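Local coordinates for carboxypeptidase A (Helicoverpa armigera, PDB 1JQG), which probably acts as a zinc-dependent metallocarboxypeptidase of the M14 family, removing residues from the C-terminal end of peptides, and is made as a pro-protein with an activation peptide, at residues W234-Y242 with S271-E282; Y21-D30 with P60-R70. All blocks are in the same frame, centred on the assembly; numbering follows the deposited sequence.

Overall arrangement
Along the chain the two contacts come in series: contact 2 (21-30 with 60-70) closes before contact 1 (234-242 with 271-282) opens. Their centres lie about 23 Å apart and their nearest atoms about 4 Å, without touching. Contact 2 pairs the middle strands of the four-stranded antiparallel sheet, order 50-53, 61-65, 25-30, 83-88, of the activation peptide region. Contact 1 joins two parts of the long loop between helices 221-228 and 283-294 in the zinc carboxypeptidase, whose core is a separate mixed sheet. The zinc ion is about 5 Å from the side chain of Arg-235 but about 14 Å from that of Lys-62, consistent with a pro-segment lying on the side of the enzyme that holds the metal site.

Contact 1: W234-Y242 with S271-E282; sequences WRKNRATGY and SDTFHGRSAFSE
Polar bonds converge on Glu-282. Tyr-242 OH donates to Glu-282 OE2 at 2.6 Å, nearly along the C-O axis, and Ser-281 OG gives that oxygen a second bond on its anti side. The other oxygen, Glu-282 OE1, accepts from Asn-237 ND2 at 3.0 Å; amide and carboxylate stand almost perpendicular, planes 84° apart. The amide is fixed by Val-251 N at OD1, and ND2 also bonds Glu-284. Two oxygens gripped by three donors leave the carboxylate little freedom to turn, and a glutamine here, with an NH2 where one oxygen accepts, would probably cost Tyr-242, Ser-281 or Asn-237 this acceptor. Lys-236 bends at chi3 (-68°) and brings NZ within 3.0 Å of Ser-271 O, approaching from above the carbonyl plane; Met-249 and Gly-250 carbonyls also accept from this ammonium.

Phe-274 and Arg-277 cover opposite faces of the Tyr-242 ring. The edge of Phe-274 meets one face in an offset edge-to-face pair, CE2 lying 3.5 Å from Tyr-242 CD2 with planes at 89°. The guanidinium of Arg-277 is stacked on the other, a cation-pi contact with CZ 4.2 Å from the ring centroid. Extended from CG to NE, its side chain reaches over the phenol ring, and water 2 links its NH2 to Thr-240 O.

Asp-272 O lies over one face of the Arg-235 guanidinium, whose salt bridge is to Asp-252. Arg-235 also touches the zinc ligand His-181, its side chain about 5 Å from the zinc ion, so this end of the contact borders the metal site, while the Tyr-242/Glu-282 end packs the loop together. Both segments are irregular parts of the loop between helices 221-228 and 283-294: Arg-238 touches the first helix, while Glu-282 is the N-cap residue of the second.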
loop_
_atom_site.group_PDB
_atom_site.type_symbol
_atom_site.label_atom_id
_atom_site.label_comp_id
_atom_site.label_asym_id
_atom_site.label_seq_id
_atom_site.Cartn_x
_atom_site.Cartn_y
_atom_site.Cartn_z
ATOM N N TRP A 234 4.606 3.918 -11.690
ATOM C CA TRP A 234 3.400 4.717 -11.510
ATOM C C TRP A 234 2.729 4.336 -10.179
ATOM O O TRP A 234 2.594 3.147 -9.862
ATOM C CB TRP A 234 2.513 4.538 -12.740
ATOM C CG TRP A 234 1.320 5.459 -12.760
ATOM C CD1 TRP A 234 0.040 5.212 -12.320
ATOM C CD2 TRP A 234 1.320 6.813 -13.247
ATOM N NE1 TRP A 234 -0.743 6.331 -12.496
ATOM C CE2 TRP A 234 0.014 7.318 -13.076
ATOM C CE3 TRP A 234 2.289 7.635 -13.809
ATOM C CZ2 TRP A 234 -0.342 8.624 -13.437
ATOM C CZ3 TRP A 234 1.950 8.923 -14.178
ATOM C CH2 TRP A 234 0.643 9.405 -13.986
ATOM N N ARG A 235 2.205 5.306 -9.460
ATOM C CA ARG A 235 1.513 5.073 -8.189
ATOM C C ARG A 235 0.108 5.672 -8.128
ATOM O O ARG A 235 -0.709 5.277 -7.303
ATOM C CB ARG A 235 2.353 5.633 -7.036
ATOM C CG ARG A 235 2.665 7.112 -7.141
ATOM C CD ARG A 235 3.593 7.575 -6.021
ATOM N NE ARG A 235 2.901 7.554 -4.736
ATOM C CZ ARG A 235 3.004 8.529 -3.836
ATOM N NH1 ARG A 235 3.766 9.577 -4.133
ATOM N NH2 ARG A 235 2.371 8.473 -2.664
ATOM N N LYS A 236 -0.166 6.717 -8.884
ATOM C CA LYS A 236 -1.441 7.413 -8.826
ATOM C C LYS A 236 -2.485 6.681 -9.671
ATOM O O LYS A 236 -2.275 5.683 -10.377
ATOM C CB LYS A 236 -1.237 8.849 -9.321
ATOM C CG LYS A 236 -0.268 9.669 -8.507
ATOM C CD LYS A 236 -0.203 11.127 -8.951
ATOM C CE LYS A 236 0.445 11.212 -10.345
ATOM N NZ LYS A 236 0.315 12.626 -10.816
ATOM N N ASN A 237 -3.722 7.197 -9.693
ATOM C CA ASN A 237 -4.720 6.617 -10.603
ATOM C C ASN A 237 -4.512 7.203 -12.011
ATOM O O ASN A 237 -3.410 7.707 -12.309
ATOM C CB ASN A 237 -6.103 6.903 -10.088
ATOM C CG ASN A 237 -6.554 8.361 -10.137
ATOM O OD1 ASN A 237 -5.712 9.279 -10.246
ATOM N ND2 ASN A 237 -7.843 8.687 -10.055
ATOM N N ARG A 238 -5.496 7.019 -12.899
ATOM C CA ARG A 238 -5.310 7.495 -14.276
ATOM C C ARG A 238 -6.298 8.587 -14.681
ATOM O O ARG A 238 -6.900 8.554 -15.764
ATOM C CB ARG A 238 -5.387 6.277 -15.209
ATOM C CG ARG A 238 -4.293 5.257 -15.015
ATOM C CD ARG A 238 -2.892 5.783 -15.329
ATOM N NE ARG A 238 -2.714 5.967 -16.770
ATOM C CZ ARG A 238 -1.717 6.655 -17.314
ATOM N NH1 ARG A 238 -0.784 7.241 -16.560
ATOM N NH2 ARG A 238 -1.732 6.721 -18.641
ATOM N N ALA A 239 -6.553 9.524 -13.783
ATOM C CA ALA A 239 -7.568 10.560 -14.022
ATOM C C ALA A 239 -7.061 11.670 -14.932
ATOM O O ALA A 239 -5.964 12.215 -14.726
ATOM C CB ALA A 239 -8.074 11.169 -12.715
ATOM N N THR A 240 -7.900 11.994 -15.919
ATOM C CA THR A 240 -7.548 13.062 -16.888
ATOM C C THR A 240 -8.363 14.303 -16.575
ATOM O O THR A 240 -9.065 14.389 -15.560
ATOM C CB THR A 240 -7.809 12.625 -18.321
ATOM O OG1 THR A 240 -9.133 12.100 -18.441
ATOM C CG2 THR A 240 -6.889 11.507 -18.777
ATOM N N GLY A 241 -8.265 15.334 -17.434
ATOM C CA GLY A 241 -9.050 16.552 -17.241
ATOM C C GLY A 241 -8.477 17.432 -16.157
ATOM O O GLY A 241 -9.178 18.302 -15.625
ATOM N N TYR A 242 -7.206 17.257 -15.789
ATOM C CA TYR A 242 -6.582 18.065 -14.754
ATOM C C TYR A 242 -5.496 18.981 -15.326
ATOM O O TYR A 242 -5.119 19.892 -14.605
ATOM C CB TYR A 242 -5.882 17.221 -13.699
ATOM C CG TYR A 242 -6.774 16.684 -12.615
ATOM C CD1 TYR A 242 -7.243 15.378 -12.585
ATOM C CD2 TYR A 242 -7.155 17.555 -11.590
ATOM C CE1 TYR A 242 -8.067 14.976 -11.538
ATOM C CE2 TYR A 242 -7.954 17.141 -10.546
ATOM C CZ TYR A 242 -8.419 15.842 -10.523
ATOM O OH TYR A 242 -9.251 15.374 -9.509
ATOM N N SER A 271 2.862 16.417 -9.841
ATOM C CA SER A 271 3.427 15.748 -8.662
ATOM C C SER A 271 2.804 14.388 -8.395
ATOM O O SER A 271 1.602 14.208 -8.660
ATOM C CB SER A 271 3.255 16.655 -7.445
ATOM O OG SER A 271 3.736 15.988 -6.293
ATOM N N ASP A 272 3.563 13.481 -7.787
ATOM C CA ASP A 272 3.084 12.157 -7.422
ATOM C C ASP A 272 2.190 12.183 -6.185
ATOM O O ASP A 272 1.694 11.142 -5.812
ATOM C CB ASP A 272 4.259 11.199 -7.207
ATOM C CG ASP A 272 4.917 10.786 -8.500
ATOM O OD1 ASP A 272 4.137 10.450 -9.421
ATOM O OD2 ASP A 272 6.152 10.802 -8.577
ATOM N N THR A 273 2.125 13.306 -5.475
ATOM C CA THR A 273 1.320 13.469 -4.282
ATOM C C THR A 273 0.188 14.450 -4.458
ATOM O O THR A 273 -0.269 15.031 -3.490
ATOM C CB THR A 273 2.211 13.909 -3.090
ATOM O OG1 THR A 273 2.801 15.162 -3.306
ATOM C CG2 THR A 273 3.270 12.850 -2.898
ATOM N N PHE A 274 -0.278 14.633 -5.685
ATOM C CA PHE A 274 -1.413 15.489 -5.990
ATOM C C PHE A 274 -2.687 15.002 -5.315
ATOM O O PHE A 274 -3.035 13.866 -5.629
ATOM C CB PHE A 274 -1.626 15.564 -7.499
ATOM C CG PHE A 274 -2.744 16.483 -7.920
ATOM C CD1 PHE A 274 -2.830 17.757 -7.392
ATOM C CD2 PHE A 274 -3.699 16.058 -8.850
ATOM C CE1 PHE A 274 -3.844 18.628 -7.772
ATOM C CE2 PHE A 274 -4.706 16.924 -9.229
ATOM C CZ PHE A 274 -4.782 18.210 -8.694
ATOM N N HIS A 275 -3.357 15.894 -4.579
ATOM C CA HIS A 275 -4.524 15.559 -3.793
ATOM C C HIS A 275 -5.807 15.522 -4.611
ATOM O O HIS A 275 -6.845 15.120 -4.052
ATOM C CB HIS A 275 -4.627 16.492 -2.576
ATOM C CG HIS A 275 -4.537 17.949 -2.855
ATOM N ND1 HIS A 275 -5.213 18.531 -3.922
ATOM C CD2 HIS A 275 -3.892 18.958 -2.197
ATOM C CE1 HIS A 275 -4.941 19.830 -3.906
ATOM N NE2 HIS A 275 -4.157 20.104 -2.874
ATOM N N GLY A 276 -5.807 16.057 -5.837
ATOM C CA GLY A 276 -7.074 16.219 -6.569
ATOM C C GLY A 276 -7.858 17.520 -6.379
ATOM O O GLY A 276 -7.385 18.431 -5.712
ATOM N N ARG A 277 -9.021 17.596 -7.019
ATOM C CA ARG A 277 -9.918 18.729 -6.973
ATOM C C ARG A 277 -10.420 18.966 -5.543
ATOM O O ARG A 277 -10.478 20.123 -5.115
ATOM C CB ARG A 277 -11.148 18.509 -7.874
ATOM C CG ARG A 277 -10.870 18.567 -9.355
ATOM C CD ARG A 277 -12.106 18.134 -10.133
ATOM N NE ARG A 277 -11.842 18.104 -11.574
ATOM C CZ ARG A 277 -11.711 16.976 -12.263
ATOM N NH1 ARG A 277 -11.848 15.852 -11.573
ATOM N NH2 ARG A 277 -11.491 16.963 -13.568
ATOM N N SER A 278 -10.840 17.908 -4.888
ATOM C CA SER A 278 -11.397 17.924 -3.562
ATOM C C SER A 278 -11.313 16.515 -2.945
ATOM O O SER A 278 -10.727 15.606 -3.523
ATOM C CB SER A 278 -12.882 18.326 -3.544
ATOM O OG SER A 278 -13.569 17.291 -4.245
ATOM N N ALA A 279 -11.788 16.397 -1.702
ATOM C CA ALA A 279 -11.795 15.117 -1.009
ATOM C C ALA A 279 -12.762 14.161 -1.710
ATOM O O ALA A 279 -13.886 14.559 -2.003
ATOM C CB ALA A 279 -12.204 15.361 0.441
ATOM N N PHE A 280 -12.320 12.954 -1.983
ATOM C CA PHE A 280 -13.106 11.959 -2.677
ATOM C C PHE A 280 -13.565 12.431 -4.055
ATOM O O PHE A 280 -14.635 12.096 -4.579
ATOM C CB PHE A 280 -14.301 11.539 -1.837
ATOM C CG PHE A 280 -13.932 10.945 -0.504
ATOM C CD1 PHE A 280 -14.150 11.663 0.660
ATOM C CD2 PHE A 280 -13.352 9.704 -0.408
ATOM C CE1 PHE A 280 -13.810 11.137 1.887
ATOM C CE2 PHE A 280 -13.016 9.178 0.821
ATOM C CZ PHE A 280 -13.233 9.887 1.983
ATOM N N SER A 281 -12.691 13.124 -4.785
ATOM C CA SER A 281 -12.934 13.510 -6.158
ATOM C C SER A 281 -12.756 12.361 -7.141
ATOM O O SER A 281 -13.312 12.317 -8.225
ATOM C CB SER A 281 -12.008 14.669 -6.518
ATOM O OG SER A 281 -10.666 14.267 -6.537
ATOM N N GLU A 282 -11.957 11.364 -6.736
ATOM C CA GLU A 282 -11.727 10.191 -7.575
ATOM C C GLU A 282 -12.703 9.085 -7.222
ATOM O O GLU A 282 -13.073 8.971 -6.047
ATOM C CB GLU A 282 -10.270 9.733 -7.413
ATOM C CG GLU A 282 -9.254 10.804 -7.667
ATOM C CD GLU A 282 -9.549 11.641 -8.907
ATOM O OE1 GLU A 282 -9.696 11.011 -9.968
ATOM O OE2 GLU A 282 -9.608 12.892 -8.690
HETATM O O HOH W 1 2.294 8.185 -10.273
HETATM O O HOH W 2 -11.850 14.317 -14.061
#

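Contact 2: Y21-D30 with P60-R70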
loop_
_atom_site.group_PDB
_atom_site.type_symbol
_atom_site.label_atom_id
_atom_site.label_comp_id
_atom_site.label_asym_id
_atom_site.label_seq_id
_atom_site.Cartn_x
_atom_site.Cartn_y
_atom_site.Cartn_z
ATOM N N TYR A 21 12.462 5.304 -18.349
ATOM C CA TYR A 21 13.387 5.245 -17.240
ATOM C C TYR A 21 14.838 5.016 -17.646
ATOM O O TYR A 21 15.703 4.711 -16.843
ATOM C CB TYR A 21 12.909 4.148 -16.256
ATOM C CG TYR A 21 11.622 4.578 -15.555
ATOM C CD1 TYR A 21 10.421 3.897 -15.770
ATOM C CD2 TYR A 21 11.607 5.661 -14.703
ATOM C CE1 TYR A 21 9.263 4.281 -15.131
ATOM C CE2 TYR A 21 10.460 6.051 -14.069
ATOM C CZ TYR A 21 9.286 5.368 -14.291
ATOM O OH TYR A 21 8.125 5.759 -13.674
ATOM N N ASP A 22 15.113 5.077 -18.948
ATOM C CA ASP A 22 16.467 4.930 -19.450
ATOM C C ASP A 22 17.297 6.155 -19.046
ATOM O O ASP A 22 17.065 7.247 -19.551
ATOM C CB ASP A 22 16.473 4.783 -20.959
ATOM C CG ASP A 22 17.771 4.250 -21.528
ATOM O OD1 ASP A 22 17.770 3.903 -22.733
ATOM O OD2 ASP A 22 18.770 4.162 -20.806
ATOM N N GLY A 23 18.161 5.969 -18.053
ATOM C CA GLY A 23 18.967 7.096 -17.577
ATOM C C GLY A 23 18.585 7.557 -16.178
ATOM O O GLY A 23 19.345 8.316 -15.561
ATOM N N HIS A 24 17.447 7.067 -15.659
ATOM C CA HIS A 24 17.005 7.462 -14.327
ATOM C C HIS A 24 17.889 6.810 -13.255
ATOM O O HIS A 24 18.160 5.612 -13.316
ATOM C CB HIS A 24 15.544 7.096 -14.129
ATOM C CG HIS A 24 14.557 8.022 -14.724
ATOM N ND1 HIS A 24 14.766 8.611 -15.954
ATOM C CD2 HIS A 24 13.355 8.492 -14.302
ATOM C CE1 HIS A 24 13.741 9.397 -16.273
ATOM N NE2 HIS A 24 12.875 9.328 -15.271
ATOM N N ALA A 25 18.322 7.605 -12.274
ATOM C CA ALA A 25 19.157 7.100 -11.193
ATOM C C ALA A 25 18.496 7.231 -9.812
ATOM O O ALA A 25 17.766 8.154 -9.448
ATOM C CB ALA A 25 20.481 7.835 -11.103
ATOM N N VAL A 26 18.797 6.253 -8.957
ATOM C CA VAL A 26 18.311 6.215 -7.593
ATOM C C VAL A 26 19.393 6.745 -6.669
ATOM O O VAL A 26 20.528 6.248 -6.708
ATOM C CB VAL A 26 17.900 4.780 -7.161
ATOM C CG1 VAL A 26 17.613 4.696 -5.668
ATOM C CG2 VAL A 26 16.639 4.394 -7.931
ATOM N N TYR A 27 19.027 7.742 -5.880
ATOM C CA TYR A 27 19.966 8.349 -4.948
ATOM C C TYR A 27 19.560 8.038 -3.510
ATOM O O TYR A 27 18.388 7.767 -3.192
ATOM C CB TYR A 27 20.042 9.852 -5.171
ATOM C CG TYR A 27 20.840 10.297 -6.380
ATOM C CD1 TYR A 27 20.211 10.467 -7.605
ATOM C CD2 TYR A 27 22.201 10.582 -6.296
ATOM C CE1 TYR A 27 20.919 10.914 -8.713
ATOM C CE2 TYR A 27 22.922 10.992 -7.404
ATOM C CZ TYR A 27 22.268 11.161 -8.609
ATOM O OH TYR A 27 22.949 11.573 -9.713
ATOM N N GLN A 28 20.529 8.067 -2.616
ATOM C CA GLN A 28 20.298 7.909 -1.184
ATOM C C GLN A 28 20.709 9.202 -0.480
ATOM O O GLN A 28 21.895 9.533 -0.505
ATOM C CB GLN A 28 21.036 6.668 -0.706
ATOM C CG GLN A 28 20.950 6.438 0.782
ATOM C CD GLN A 28 21.911 5.356 1.264
ATOM O OE1 GLN A 28 22.823 5.679 2.050
ATOM N NE2 GLN A 28 21.678 4.137 0.784
ATOM N N VAL A 29 19.731 9.948 0.033
ATOM C CA VAL A 29 20.021 11.203 0.713
ATOM C C VAL A 29 20.116 10.994 2.219
ATOM O O VAL A 29 19.221 10.398 2.782
ATOM C CB VAL A 29 18.991 12.300 0.399
ATOM C CG1 VAL A 29 18.956 12.430 -1.130
ATOM C CG2 VAL A 29 17.587 12.021 0.890
ATOM N N ASP A 30 21.208 11.424 2.826
ATOM C CA ASP A 30 21.491 11.294 4.236
ATOM C C ASP A 30 21.460 12.664 4.878
ATOM O O ASP A 30 22.369 13.436 4.601
ATOM C CB ASP A 30 22.861 10.656 4.501
ATOM C CG ASP A 30 23.033 9.331 3.793
ATOM O OD1 ASP A 30 22.989 8.324 4.514
ATOM O OD2 ASP A 30 23.183 9.328 2.545
ATOM N N PRO A 60 18.358 7.204 6.187
ATOM C CA PRO A 60 18.399 7.875 4.896
ATOM C C PRO A 60 17.303 7.463 3.922
ATOM O O PRO A 60 16.811 6.334 3.951
ATOM C CB PRO A 60 19.760 7.513 4.278
ATOM C CG PRO A 60 20.331 6.434 5.093
ATOM C CD PRO A 60 19.673 6.550 6.451
ATOM N N GLY A 61 16.844 8.388 3.102
ATOM C CA GLY A 61 15.758 8.092 2.185
ATOM C C GLY A 61 16.246 7.851 0.777
ATOM O O GLY A 61 17.434 7.964 0.493
ATOM N N LYS A 62 15.341 7.371 -0.071
ATOM C CA LYS A 62 15.647 7.088 -1.460
ATOM C C LYS A 62 14.758 7.891 -2.414
ATOM O O LYS A 62 13.566 8.063 -2.174
ATOM C CB LYS A 62 15.526 5.589 -1.704
ATOM C CG LYS A 62 16.621 4.783 -1.048
ATOM C CD LYS A 62 16.809 3.397 -1.648
ATOM C CE LYS A 62 17.794 2.598 -0.798
ATOM N NZ LYS A 62 17.796 1.128 -1.019
ATOM N N VAL A 63 15.389 8.406 -3.486
ATOM C CA VAL A 63 14.626 9.192 -4.466
ATOM C C VAL A 63 15.039 8.857 -5.892
ATOM O O VAL A 63 16.231 8.660 -6.160
ATOM C CB VAL A 63 14.783 10.707 -4.153
ATOM C CG1 VAL A 63 16.249 11.067 -4.023
ATOM C CG2 VAL A 63 14.035 11.628 -5.100
ATOM N N LEU A 64 14.030 8.721 -6.779
ATOM C CA LEU A 64 14.309 8.459 -8.186
ATOM C C LEU A 64 14.457 9.749 -8.986
ATOM O O LEU A 64 13.550 10.558 -9.009
ATOM C CB LEU A 64 13.168 7.613 -8.766
ATOM C CG LEU A 64 13.331 7.161 -10.231
ATOM C CD1 LEU A 64 14.495 6.187 -10.266
ATOM C CD2 LEU A 64 12.026 6.557 -10.673
ATOM N N VAL A 65 15.623 10.019 -9.524
ATOM C CA VAL A 65 15.932 11.262 -10.219
ATOM C C VAL A 65 16.178 11.059 -11.714
ATOM O O VAL A 65 16.993 10.245 -12.164
ATOM C CB VAL A 65 17.190 11.936 -9.628
ATOM C CG1 VAL A 65 17.535 13.211 -10.423
ATOM C CG2 VAL A 65 17.082 12.107 -8.105
ATOM N N PRO A 66 15.417 11.748 -12.544
ATOM C CA PRO A 66 15.546 11.709 -14.000
ATOM C C PRO A 66 16.928 12.082 -14.499
ATOM O O PRO A 66 17.653 12.879 -13.905
ATOM C CB PRO A 66 14.491 12.697 -14.502
ATOM C CG PRO A 66 13.481 12.720 -13.394
ATOM C CD PRO A 66 14.313 12.658 -12.136
ATOM N N LYS A 67 17.298 11.606 -15.687
ATOM C CA LYS A 67 18.605 11.876 -16.275
ATOM C C LYS A 67 18.873 13.357 -16.508
ATOM O O LYS A 67 19.975 13.870 -16.269
ATOM C CB LYS A 67 18.742 11.148 -17.597
ATOM C CG LYS A 67 20.094 11.259 -18.295
ATOM C CD LYS A 67 20.076 10.249 -19.455
ATOM C CE LYS A 67 18.907 10.492 -20.400
ATOM N NZ LYS A 67 18.596 9.340 -21.292
ATOM N N PHE A 68 17.852 14.101 -16.922
ATOM C CA PHE A 68 17.964 15.514 -17.203
ATOM C C PHE A 68 17.871 16.382 -15.967
ATOM O O PHE A 68 17.779 17.607 -16.075
ATOM C CB PHE A 68 16.901 15.939 -18.233
ATOM C CG PHE A 68 17.143 15.369 -19.607
ATOM C CD1 PHE A 68 16.206 14.514 -20.166
ATOM C CD2 PHE A 68 18.284 15.657 -20.331
ATOM C CE1 PHE A 68 16.401 13.975 -21.425
ATOM C CE2 PHE A 68 18.480 15.120 -21.584
ATOM C CZ PHE A 68 17.540 14.276 -22.141
ATOM N N LYS A 69 17.904 15.790 -14.785
ATOM C CA LYS A 69 17.836 16.525 -13.531
ATOM C C LYS A 69 18.899 16.077 -12.543
ATOM O O LYS A 69 19.025 16.647 -11.472
ATOM C CB LYS A 69 16.459 16.346 -12.876
ATOM C CG LYS A 69 15.348 17.166 -13.514
ATOM C CD LYS A 69 14.012 16.782 -12.904
ATOM C CE LYS A 69 12.870 17.619 -13.426
ATOM N NZ LYS A 69 11.586 17.201 -12.794
ATOM N N ARG A 70 19.712 15.108 -12.925
ATOM C CA ARG A 70 20.759 14.553 -12.087
ATOM C C ARG A 70 21.804 15.573 -11.676
ATOM O O ARG A 70 22.240 15.587 -10.523
ATOM C CB ARG A 70 21.458 13.359 -12.727
ATOM C CG ARG A 70 20.569 12.137 -12.931
ATOM C CD ARG A 70 21.362 10.988 -13.507
ATOM N NE ARG A 70 22.599 10.738 -12.765
ATOM C CZ ARG A 70 23.330 9.623 -12.921
ATOM N NH1 ARG A 70 22.968 8.657 -13.770
ATOM N NH2 ARG A 70 24.435 9.560 -12.166
HETATM O O HOH W 3 20.057 6.802 -21.751
#
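Strands 25-30 and 61-65 run antiparallel, their axes approaching to 4.8 Å at 149°, with hydrogen-bonded pairs Ala-25/Val-65, Tyr-27/Val-63 and Val-29/Gly-61. They are the central strands of the four-stranded antiparallel sheet of the activation peptide, flanked by 83-88 and 50-53. The bonds of the Tyr-27/Val-63 pair are fairly straight, whereas both of the Val-29/Gly-61 pair are more bent.

On the face bearing Ala-25, Tyr-27 and Val-29, the Tyr-27 ring packs against Val-65, CD1 to CG2 3.6 Å, and Phe-73 of helix 70-80 packs against the same side. The Tyr-27 hydroxyl receives a weak bond from Arg-70 NE, while Ala-25 CB lies over one face of that guanidinium. The other face carries Val-26, Gln-28, Lys-62 and Leu-64. With CG of Leu-64 anti to the backbone N (chi1 -176°), its two methyls divide their partners: CD1 meets Val-26 CG2 at 3.6 Å and CD2 meets Tyr-21 CE2 at 3.8 Å. Lys-62 NZ forms salt bridges with Glu-87 on strand 83-88 and with Asp-393 of the enzyme part, tying the pro-segment sheet to it.

Past the C-terminal end of strand 61-65, Lys-67 NZ donates to Asp-22 O at 3.1 Å, and water 3 joins the same nitrogen to Asp-22 OD2 by a weak bond. Beside it, Pro-66 CA sits squarely over the His-24 ring, 3.6 Å from its centroid and 5° off the normal, a CH-pi contact.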